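Local coordinates for N-acetylglucosamine 2-epimerase (Xylella fastidiosa, PDB 3GT5), which probably acts as a sugar isomerase or epimerase of the N-acylglucosamine 2-epimerase family, as in relatives built on an (alpha/alpha)6 barrel, at residues 181-186 with 261-266; 197-202 with 266-271; 135-140 with 192-197; 177-182 with 254-259. All coordinates share one frame; numbering follows the deposited sequence.

Contact 1: 181-186 with 261-266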
# COMPACT_ATOMS: atom_id res chain seq x y z
N ALA A 181 0.53 -7.73 3.91
CA ALA A 181 1.71 -8.59 3.74
C ALA A 181 1.44 -9.98 4.23
O ALA A 181 1.91 -10.94 3.60
CB ALA A 181 2.97 -8.02 4.47
N MET A 182 0.66 -10.12 5.31
CA MET A 182 0.34 -11.43 5.85
C MET A 182 -0.58 -12.22 4.93
O MET A 182 -0.40 -13.43 4.77
CB MET A 182 -0.19 -11.36 7.28
CG MET A 182 0.86 -10.97 8.31
SD MET A 182 2.29 -12.12 8.51
CE MET A 182 3.26 -11.10 9.69
N LEU A 183 -1.52 -11.52 4.27
CA LEU A 183 -2.34 -12.13 3.25
C LEU A 183 -1.50 -12.62 2.07
O LEU A 183 -1.68 -13.76 1.60
CB LEU A 183 -3.44 -11.19 2.78
CG LEU A 183 -4.57 -10.90 3.76
CD1 LEU A 183 -5.39 -9.63 3.36
CD2 LEU A 183 -5.47 -12.13 3.93
N ALA A 184 -0.58 -11.79 1.58
CA ALA A 184 0.36 -12.19 0.52
C ALA A 184 1.21 -13.41 0.93
O ALA A 184 1.44 -14.31 0.11
CB ALA A 184 1.25 -11.04 0.14
N ALA A 185 1.66 -13.42 2.19
CA ALA A 185 2.52 -14.49 2.73
C ALA A 185 1.73 -15.81 2.73
O ALA A 185 2.29 -16.90 2.40
CB ALA A 185 3.00 -14.13 4.15
N TYR A 186 0.46 -15.72 3.12
CA TYR A 186 -0.43 -16.88 3.10
C TYR A 186 -0.64 -17.39 1.68
O TYR A 186 -0.58 -18.60 1.43
CB TYR A 186 -1.79 -16.55 3.70
CG TYR A 186 -2.82 -17.64 3.49
CD1 TYR A 186 -2.72 -18.84 4.18
CD2 TYR A 186 -3.89 -17.47 2.60
CE1 TYR A 186 -3.68 -19.86 3.98
CE2 TYR A 186 -4.85 -18.49 2.42
CZ TYR A 186 -4.72 -19.67 3.11
OH TYR A 186 -5.69 -20.64 2.94
N ASP A 261 -12.26 -12.27 3.35
CA ASP A 261 -13.56 -12.96 3.21
C ASP A 261 -13.50 -14.09 2.16
O ASP A 261 -14.33 -15.03 2.16
CB ASP A 261 -14.61 -11.93 2.84
CG ASP A 261 -15.98 -12.53 2.53
OD1 ASP A 261 -16.71 -12.89 3.47
OD2 ASP A 261 -16.34 -12.59 1.32
N ARG A 262 -12.58 -13.96 1.24
CA ARG A 262 -12.26 -14.98 0.25
C ARG A 262 -11.64 -16.25 0.87
O ARG A 262 -11.86 -17.37 0.38
CB ARG A 262 -11.35 -14.35 -0.80
CG ARG A 262 -11.35 -14.95 -2.16
CD ARG A 262 -10.22 -14.30 -3.02
NE ARG A 262 -10.61 -12.94 -3.43
CZ ARG A 262 -9.80 -11.94 -3.77
NH1 ARG A 262 -8.48 -12.05 -3.74
NH2 ARG A 262 -10.33 -10.79 -4.13
N TYR A 263 -10.85 -16.07 1.94
CA TYR A 263 -10.05 -17.15 2.52
C TYR A 263 -10.58 -17.63 3.87
O TYR A 263 -10.19 -18.71 4.34
CB TYR A 263 -8.59 -16.70 2.69
CG TYR A 263 -7.91 -16.36 1.40
CD1 TYR A 263 -7.91 -17.24 0.33
CD2 TYR A 263 -7.28 -15.13 1.24
CE1 TYR A 263 -7.30 -16.91 -0.85
CE2 TYR A 263 -6.67 -14.80 0.07
CZ TYR A 263 -6.69 -15.68 -0.97
OH TYR A 263 -6.07 -15.31 -2.11
N ILE A 264 -11.41 -16.82 4.52
CA ILE A 264 -11.93 -17.11 5.85
C ILE A 264 -13.45 -17.01 5.84
O ILE A 264 -14.03 -16.01 5.38
CB ILE A 264 -11.38 -16.08 6.86
CG1 ILE A 264 -9.86 -16.24 7.00
CG2 ILE A 264 -12.14 -16.14 8.22
CD1 ILE A 264 -9.27 -15.36 8.06
N GLU A 265 -14.13 -18.03 6.35
CA GLU A 265 -15.57 -17.96 6.51
C GLU A 265 -15.98 -17.38 7.88
O GLU A 265 -15.93 -18.07 8.92
CB GLU A 265 -16.16 -19.36 6.28
CG GLU A 265 -17.66 -19.45 6.43
CD GLU A 265 -18.19 -20.81 5.99
OE1 GLU A 265 -17.37 -21.78 5.90
OE2 GLU A 265 -19.41 -20.90 5.72
N VAL A 266 -16.40 -16.12 7.89
CA VAL A 266 -16.78 -15.43 9.13
C VAL A 266 -17.70 -14.24 8.76
O VAL A 266 -17.49 -13.57 7.73
CB VAL A 266 -15.54 -15.03 10.00
CG1 VAL A 266 -14.94 -13.72 9.54
CG2 VAL A 266 -15.92 -14.94 11.50
O HOH W 1 -8.32 -20.24 2.44
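Leu183 and Tyr263 mark the nearest approach of the two backbones, with their CA atoms 9.2 Å apart. Residues 181-186 are fully helical, within helix 172-189, whereas 261-266 leave the end of helix 247-263 and run on as an extended loop. At this separation no backbone groups can bond directly, and side chains bridge the gap. The main one is a T-shaped pair of tyrosines. The edge of the Tyr186 ring is directed at a face of Tyr263, with centroids 5.4 Å apart and planes at 68°. CE2 of Tyr186 makes the touch: it stands 3.8 Å above the Tyr263 plane, displaced toward the rim, and is 3.9 Å from Tyr263 CG. In Tyr186, chi1 of 170° sets CG anti to the backbone N, beside the carbonyl carbon, and points the ring at Tyr263. Leu183 approaches Tyr263 differently, near the plane of the ring, with its CD2 4.4 Å from Tyr263 CD2. One water ties the pair together at the polar side: it is 2.7 Å from Tyr186 OH and donates to Tyr263 O, 3.1 Å away. The hydroxyl of Tyr263 turns to another partner, Glu187, so this ring is fixed both over its face and at its phenolic end. Leu183 also packs on Leu256, Ile259 and Leu260, extending the apolar seam along helix 247-263. A T-shaped tyrosine pair thus joins helix 172-189 to the C-terminal end of helix 247-263, in the (alpha/alpha)6 barrel of this family.

Contact 2: 197-202 with 266-271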
# COMPACT_ATOMS: atom_id res chain seq x y z
N ARG A 197 -2.90 -14.32 11.47
CA ARG A 197 -2.35 -13.04 11.97
C ARG A 197 -2.99 -11.90 11.21
O ARG A 197 -3.30 -10.84 11.79
CB ARG A 197 -0.85 -13.03 11.86
CG ARG A 197 -0.17 -11.77 12.33
CD ARG A 197 -0.47 -11.43 13.77
NE ARG A 197 -0.17 -12.50 14.71
CZ ARG A 197 1.00 -12.71 15.30
NH1 ARG A 197 2.08 -11.97 15.04
NH2 ARG A 197 1.10 -13.72 16.18
N ALA A 198 -3.17 -12.08 9.91
CA ALA A 198 -3.90 -11.03 9.14
C ALA A 198 -5.27 -10.76 9.69
O ALA A 198 -5.72 -9.60 9.80
CB ALA A 198 -3.99 -11.41 7.62
N LEU A 199 -5.99 -11.82 10.05
CA LEU A 199 -7.33 -11.68 10.59
C LEU A 199 -7.35 -10.98 11.92
O LEU A 199 -8.27 -10.17 12.16
CB LEU A 199 -8.05 -13.04 10.70
CG LEU A 199 -9.52 -12.94 11.18
CD1 LEU A 199 -10.41 -12.21 10.17
CD2 LEU A 199 -10.08 -14.38 11.54
N VAL A 200 -6.42 -11.34 12.81
CA VAL A 200 -6.28 -10.68 14.14
C VAL A 200 -6.08 -9.15 13.96
O VAL A 200 -6.78 -8.34 14.58
CB VAL A 200 -5.14 -11.25 15.00
CG1 VAL A 200 -4.91 -10.38 16.29
CG2 VAL A 200 -5.39 -12.73 15.39
N LEU A 201 -5.17 -8.79 13.08
CA LEU A 201 -4.86 -7.36 12.80
C LEU A 201 -6.11 -6.66 12.28
O LEU A 201 -6.45 -5.55 12.75
CB LEU A 201 -3.74 -7.23 11.77
CG LEU A 201 -2.34 -7.73 12.11
CD1 LEU A 201 -1.39 -7.61 10.87
CD2 LEU A 201 -1.74 -7.02 13.35
N ALA A 202 -6.80 -7.26 11.30
CA ALA A 202 -8.08 -6.68 10.82
C ALA A 202 -9.14 -6.50 11.92
O ALA A 202 -9.78 -5.47 12.01
CB ALA A 202 -8.66 -7.50 9.65
N VAL A 266 -16.40 -16.12 7.89
CA VAL A 266 -16.78 -15.43 9.13
C VAL A 266 -17.70 -14.24 8.76
O VAL A 266 -17.49 -13.57 7.73
CB VAL A 266 -15.54 -15.03 10.00
CG1 VAL A 266 -14.94 -13.72 9.54
CG2 VAL A 266 -15.92 -14.94 11.50
N GLU A 267 -18.73 -13.97 9.56
CA GLU A 267 -19.81 -13.10 9.12
C GLU A 267 -19.45 -11.62 9.15
O GLU A 267 -20.01 -10.83 8.39
CB GLU A 267 -21.12 -13.34 9.92
N TRP A 268 -18.51 -11.24 10.02
CA TRP A 268 -18.32 -9.81 10.29
C TRP A 268 -17.58 -9.01 9.21
O TRP A 268 -17.73 -7.78 9.15
CB TRP A 268 -17.68 -9.58 11.64
CG TRP A 268 -16.28 -10.00 11.79
CD1 TRP A 268 -15.82 -11.16 12.31
CD2 TRP A 268 -15.10 -9.23 11.46
NE1 TRP A 268 -14.45 -11.17 12.34
CE2 TRP A 268 -13.99 -9.98 11.84
CE3 TRP A 268 -14.90 -7.93 10.95
CZ2 TRP A 268 -12.68 -9.51 11.69
CZ3 TRP A 268 -13.61 -7.48 10.79
CH2 TRP A 268 -12.52 -8.26 11.16
N LEU A 269 -16.83 -9.68 8.34
CA LEU A 269 -15.94 -8.95 7.43
C LEU A 269 -16.68 -8.00 6.46
O LEU A 269 -16.33 -6.81 6.35
CB LEU A 269 -15.08 -9.94 6.65
CG LEU A 269 -14.15 -10.80 7.52
CD1 LEU A 269 -13.64 -12.06 6.68
CD2 LEU A 269 -13.01 -9.98 8.10
N VAL A 270 -17.69 -8.51 5.77
CA VAL A 270 -18.36 -7.74 4.73
C VAL A 270 -19.12 -6.55 5.32
O VAL A 270 -18.95 -5.46 4.81
CB VAL A 270 -19.22 -8.61 3.78
CG1 VAL A 270 -19.94 -7.71 2.72
CG2 VAL A 270 -18.37 -9.64 3.10
N PRO A 271 -19.94 -6.72 6.38
CA PRO A 271 -20.65 -5.56 6.91
C PRO A 271 -19.68 -4.46 7.40
O PRO A 271 -19.96 -3.24 7.26
CB PRO A 271 -21.45 -6.13 8.10
CG PRO A 271 -21.53 -7.56 7.88
CD PRO A 271 -20.43 -7.99 6.97
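The turn leading from helix 247-263 into helix 269-284, one of the helix connections of the (alpha/alpha)6 barrel, meets helix 192-211 here by bringing Trp268 and Leu269 against Leu199 and Ala202. The CA atoms of Ala202 and Leu269 are the nearest pair, 8.9 Å apart, and the contact is entirely apolar. One methyl of Leu199 does double duty: CD1 lies 3.8 Å from Trp268 CZ2, which it meets obliquely, and 4.0 Å from Leu269 CD2. With chi1 at 69°, Trp268 holds CG between its backbone N and carbonyl carbon, and the six-membered end of the indole extends to helix 192-211. There CH2 abuts the backbone of Ala202 edge-on, 3.9 Å from the Ala202 C atom, and lies 4.2 Å from Ala202 CB. Leu269 backs up its own neighbour, since its CD2 sits 3.5 Å above the plane of the Trp268 ring, toward the rim. Thus the indole is touched at its edge and over one face by different residues. Beyond the segments, Arg207 makes a cation-pi contact with Trp268, while Ala202 also packs on Trp253, Leu257 and Leu260 of helix 247-263, and Leu201 packs against strand 155-160.

Contact 3: 135-140 with 192-197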
# COMPACT_ATOMS: atom_id res chain seq x y z
N GLU A 135 12.10 -19.16 3.59
CA GLU A 135 12.94 -18.99 4.79
C GLU A 135 13.08 -17.51 5.16
O GLU A 135 13.06 -17.17 6.34
CB GLU A 135 14.36 -19.54 4.59
CG GLU A 135 14.49 -21.04 4.66
CD GLU A 135 13.53 -21.80 3.76
OE1 GLU A 135 13.67 -21.72 2.50
OE2 GLU A 135 12.65 -22.51 4.33
N TRP A 136 13.22 -16.64 4.16
CA TRP A 136 13.34 -15.20 4.43
C TRP A 136 12.08 -14.69 5.10
O TRP A 136 12.15 -13.80 5.98
CB TRP A 136 13.55 -14.40 3.14
CG TRP A 136 14.73 -14.79 2.33
CD1 TRP A 136 15.86 -15.45 2.75
CD2 TRP A 136 14.92 -14.53 0.93
NE1 TRP A 136 16.72 -15.63 1.68
CE2 TRP A 136 16.15 -15.08 0.56
CE3 TRP A 136 14.13 -13.89 -0.05
CZ2 TRP A 136 16.66 -15.00 -0.76
CZ3 TRP A 136 14.62 -13.81 -1.37
CH2 TRP A 136 15.87 -14.37 -1.70
N MET A 137 10.92 -15.23 4.68
CA MET A 137 9.61 -14.93 5.29
C MET A 137 9.61 -15.39 6.75
O MET A 137 9.17 -14.66 7.66
CB MET A 137 8.43 -15.56 4.51
CG MET A 137 8.26 -15.09 3.04
SD MET A 137 7.34 -16.14 1.92
CE MET A 137 5.79 -16.11 2.73
N ASP A 138 10.08 -16.61 6.99
CA ASP A 138 10.14 -17.11 8.35
C ASP A 138 11.08 -16.26 9.22
O ASP A 138 10.75 -15.93 10.36
CB ASP A 138 10.49 -18.61 8.39
CG ASP A 138 10.57 -19.13 9.81
OD1 ASP A 138 9.60 -18.96 10.61
OD2 ASP A 138 11.66 -19.64 10.14
N GLU A 139 12.22 -15.83 8.67
CA GLU A 139 13.19 -14.96 9.39
C GLU A 139 12.53 -13.64 9.74
O GLU A 139 12.74 -13.14 10.85
CB GLU A 139 14.40 -14.74 8.48
CG GLU A 139 15.46 -13.66 8.78
CD GLU A 139 16.19 -13.30 7.49
OE1 GLU A 139 15.74 -12.34 6.78
OE2 GLU A 139 17.12 -14.06 7.10
N THR A 140 11.72 -13.10 8.80
CA THR A 140 11.04 -11.81 9.04
C THR A 140 9.94 -11.98 10.09
O THR A 140 9.81 -11.15 10.99
CB THR A 140 10.47 -11.26 7.73
OG1 THR A 140 11.52 -11.20 6.75
CG2 THR A 140 9.85 -9.85 7.92
N GLN A 192 -1.03 -21.30 7.61
CA GLN A 192 -2.17 -20.79 8.29
C GLN A 192 -1.83 -19.65 9.23
O GLN A 192 -2.69 -18.75 9.39
CB GLN A 192 -2.92 -21.90 9.10
CG GLN A 192 -4.38 -21.54 9.51
CD GLN A 192 -5.32 -21.37 8.33
OE1 GLN A 192 -4.99 -21.77 7.18
NE2 GLN A 192 -6.51 -20.77 8.59
N ARG A 193 -0.64 -19.67 9.82
CA ARG A 193 -0.30 -18.63 10.82
C ARG A 193 -0.37 -17.23 10.21
O ARG A 193 -0.73 -16.25 10.89
CB ARG A 193 1.05 -18.85 11.49
CG ARG A 193 2.30 -18.55 10.63
CD ARG A 193 3.56 -19.01 11.33
NE ARG A 193 4.73 -18.70 10.50
CZ ARG A 193 5.99 -18.83 10.88
NH1 ARG A 193 6.29 -19.30 12.07
NH2 ARG A 193 6.96 -18.51 10.02
N TYR A 194 0.04 -17.12 8.96
CA TYR A 194 -0.01 -15.82 8.29
C TYR A 194 -1.40 -15.31 8.06
O TYR A 194 -1.64 -14.12 8.30
CB TYR A 194 0.76 -15.88 6.96
CG TYR A 194 2.18 -16.26 7.08
CD1 TYR A 194 3.01 -15.71 8.06
CD2 TYR A 194 2.74 -17.18 6.19
CE1 TYR A 194 4.33 -16.03 8.14
CE2 TYR A 194 4.07 -17.49 6.25
CZ TYR A 194 4.88 -16.92 7.24
OH TYR A 194 6.25 -17.21 7.31
N LEU A 195 -2.31 -16.18 7.60
CA LEU A 195 -3.71 -15.80 7.40
C LEU A 195 -4.39 -15.41 8.72
O LEU A 195 -5.15 -14.43 8.80
CB LEU A 195 -4.46 -16.96 6.74
CG LEU A 195 -5.93 -16.74 6.48
CD1 LEU A 195 -6.17 -15.46 5.58
CD2 LEU A 195 -6.59 -18.08 5.88
N GLU A 196 -4.06 -16.18 9.77
CA GLU A 196 -4.66 -15.94 11.06
C GLU A 196 -4.15 -14.63 11.69
O GLU A 196 -4.92 -13.89 12.32
CB GLU A 196 -4.45 -17.12 11.99
CG GLU A 196 -5.19 -18.38 11.45
CD GLU A 196 -6.71 -18.46 11.62
OE1 GLU A 196 -7.35 -17.59 12.25
OE2 GLU A 196 -7.28 -19.46 11.09
N ARG A 197 -2.90 -14.32 11.47
CA ARG A 197 -2.35 -13.04 11.97
C ARG A 197 -2.99 -11.90 11.21
O ARG A 197 -3.30 -10.84 11.79
CB ARG A 197 -0.85 -13.03 11.86
CG ARG A 197 -0.17 -11.77 12.33
CD ARG A 197 -0.47 -11.43 13.77
NE ARG A 197 -0.17 -12.50 14.71
CZ ARG A 197 1.00 -12.71 15.30
NH1 ARG A 197 2.08 -11.97 15.04
NH2 ARG A 197 1.10 -13.72 16.18
O HOH W 2 8.90 -19.82 12.96
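Asp138 OD1 is gripped twice, by Arg193 NH2 at 2.7 Å and by a water that donates to it from 2.6 Å. The arginine bond is a salt bridge and nearly straight, with an N-H...O angle of 172°; it uses the anti lone pair of the carboxylate oxygen and lies in the guanidinium plane. The same water accepts from Arg193 NH1, 2.8 Å away, closing a small ring between the two charged groups, whose planes are 21° apart. Arg193 NH2 has a second acceptor inside its own helix, Tyr194 OH, at 3.1 Å. An extended chain from CG to NE carries the guanidinium alongside the tyrosine, and Arg193 CG rests over one face of that ring. The phenol in turn reaches helix 133-147, where Tyr194 OH lies 3.9 Å from Met137 CB. Met137, bent at its last torsion, brings its CE within 4.2 Å of Tyr194 CE2. The two helical segments diverge by 46° with axes 12.8 Å apart, a spacing that long side chains fill. Trp141 also meets Arg193 (cation-pi) and the Tyr194 ring. Such chemistry implies a rotationally fixed guanidinium: both N-H groups of NH2 are spent in plane, and the ion pair rims an apolar contact between the Met137 methyl and the Tyr194 ring, probably favouring the charged form of Asp138.

Contact 4: 177-182 with 254-259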
# COMPACT_ATOMS: atom_id res chain seq x y z
N HIS A 177 -0.68 -2.33 6.49
CA HIS A 177 0.22 -2.92 5.51
C HIS A 177 0.70 -4.28 5.93
O HIS A 177 0.97 -5.12 5.08
CB HIS A 177 1.34 -1.98 5.13
CG HIS A 177 0.85 -0.82 4.33
ND1 HIS A 177 0.35 -0.97 3.06
CD2 HIS A 177 0.70 0.49 4.65
CE1 HIS A 177 -0.06 0.21 2.61
NE2 HIS A 177 0.16 1.11 3.55
N MET A 178 0.85 -4.51 7.24
CA MET A 178 1.22 -5.84 7.72
C MET A 178 0.08 -6.85 7.47
O MET A 178 0.35 -7.98 7.13
CB MET A 178 1.64 -5.83 9.20
CG MET A 178 2.40 -7.11 9.64
SD MET A 178 3.96 -7.42 8.77
CE MET A 178 4.90 -6.12 9.58
N CYS A 179 -1.18 -6.44 7.59
CA CYS A 179 -2.31 -7.33 7.26
C CYS A 179 -2.22 -7.73 5.78
O CYS A 179 -2.30 -8.92 5.44
CB CYS A 179 -3.66 -6.67 7.61
SG CYS A 179 -5.12 -7.54 7.09
N GLU A 180 -1.99 -6.73 4.92
CA GLU A 180 -1.77 -6.96 3.49
C GLU A 180 -0.61 -7.93 3.22
O GLU A 180 -0.77 -8.85 2.38
CB GLU A 180 -1.48 -5.59 2.84
CG GLU A 180 -1.04 -5.63 1.40
CD GLU A 180 -0.43 -4.26 0.96
OE1 GLU A 180 -0.19 -3.37 1.84
OE2 GLU A 180 -0.16 -4.04 -0.25
N ALA A 181 0.53 -7.73 3.91
CA ALA A 181 1.71 -8.59 3.74
C ALA A 181 1.44 -9.98 4.23
O ALA A 181 1.91 -10.94 3.60
CB ALA A 181 2.97 -8.02 4.47
N MET A 182 0.66 -10.12 5.31
CA MET A 182 0.34 -11.43 5.85
C MET A 182 -0.58 -12.22 4.93
O MET A 182 -0.40 -13.43 4.77
CB MET A 182 -0.19 -11.36 7.28
CG MET A 182 0.86 -10.97 8.31
SD MET A 182 2.29 -12.12 8.51
CE MET A 182 3.26 -11.10 9.69
N ALA A 254 -11.40 -1.83 3.59
CA ALA A 254 -12.54 -2.51 3.01
C ALA A 254 -12.07 -3.59 2.01
O ALA A 254 -12.59 -4.73 2.02
CB ALA A 254 -13.49 -1.54 2.34
N LYS A 255 -11.08 -3.24 1.20
CA LYS A 255 -10.47 -4.19 0.27
C LYS A 255 -9.82 -5.37 1.00
O LYS A 255 -10.03 -6.55 0.65
CB LYS A 255 -9.46 -3.46 -0.60
CG LYS A 255 -8.80 -4.31 -1.71
CD LYS A 255 -7.48 -3.73 -2.22
CE LYS A 255 -6.38 -3.86 -1.21
NZ LYS A 255 -5.25 -3.05 -1.59
N LEU A 256 -9.01 -5.07 2.01
CA LEU A 256 -8.35 -6.13 2.77
C LEU A 256 -9.36 -7.06 3.46
O LEU A 256 -9.15 -8.29 3.50
CB LEU A 256 -7.38 -5.55 3.79
CG LEU A 256 -6.18 -4.80 3.24
CD1 LEU A 256 -5.43 -4.23 4.46
CD2 LEU A 256 -5.22 -5.65 2.31
N LEU A 257 -10.45 -6.51 3.99
CA LEU A 257 -11.50 -7.34 4.62
C LEU A 257 -12.17 -8.24 3.58
O LEU A 257 -12.57 -9.39 3.90
CB LEU A 257 -12.57 -6.45 5.27
CG LEU A 257 -12.10 -5.61 6.43
CD1 LEU A 257 -13.25 -4.70 6.96
CD2 LEU A 257 -11.56 -6.47 7.59
N LEU A 258 -12.34 -7.74 2.35
CA LEU A 258 -12.95 -8.56 1.29
C LEU A 258 -11.96 -9.64 0.75
O LEU A 258 -12.39 -10.70 0.30
CB LEU A 258 -13.49 -7.70 0.14
CG LEU A 258 -14.94 -7.24 0.30
CD1 LEU A 258 -16.01 -8.36 0.05
CD2 LEU A 258 -15.17 -6.62 1.64
N ILE A 259 -10.68 -9.38 0.83
CA ILE A 259 -9.68 -10.42 0.51
C ILE A 259 -9.71 -11.47 1.64
O ILE A 259 -9.71 -12.66 1.37
CB ILE A 259 -8.28 -9.85 0.33
CG1 ILE A 259 -8.25 -8.91 -0.89
CG2 ILE A 259 -7.24 -11.00 0.15
CD1 ILE A 259 -6.99 -8.11 -1.05
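Leu256 of helix 247-263 fits against Cys179 and Glu180 of helix 172-189, a buried helix-helix interface of the (alpha/alpha)6 barrel, its centre about 10 Å from the centre of the chain. The backbones are close: the CA atoms of Glu180 and Leu256 are 6.7 Å apart. The apolar part of the interface depends on the two branches of Leu256. CD2 presses on the stem of Glu180, 3.8 Å from Glu180 CB and 3.9 Å from Glu180 CA, while CD1 turns to the thiol and lies 4.2 Å from Cys179 SG. The leucine therefore straddles two successive residues of the opposing helix, and no hydrogen bond crosses between the segments.

Polar interactions run along the helix instead. Glu180 has CG anti to its backbone N (chi1 172°) and an extended chain beyond it, which carries the carboxylate back alongside His177 three residues earlier. OE2 of this carboxylate is hydrogen-bonded to Tyr377 OH, beyond the two segments. Of the charged groups opposite, Lys255 NZ stays 5.4 Å from Glu180 OE2, without contact, and forms its salt bridge with Glu314.

Aromatic neighbours belong to the same setting. The His177 ring meets Phe117 and Tyr113, and its ND1 donates to Glu180 OE1 over 2.7 Å, at an N-H...O angle of 165°, with the oxygen 10° out of the ring plane.

How the contacts relate
The four contacts form a continuous patch around helix 172-189, helix 192-211 and helix 247-263. Contacts 1 and 4 join the same two helices, their centres about 7 Å apart: contact 4 lies deeper, and contact 1 is where helix 247-263 ends. Contact 2, about 9 Å from each centre to centre, brings in the start of helix 269-284 and shares Val266 with contact 1. Contact 3, its centre about 12 Å from that of contact 1 and 18 Å from that of contact 2, adds helix 133-147 and shares Arg197 with contact 2. Along the chain, contact 3 closes before contact 2 opens, whereas contacts 1 and 2 interleave. Successive helices are thereby packed together in one part of the barrel.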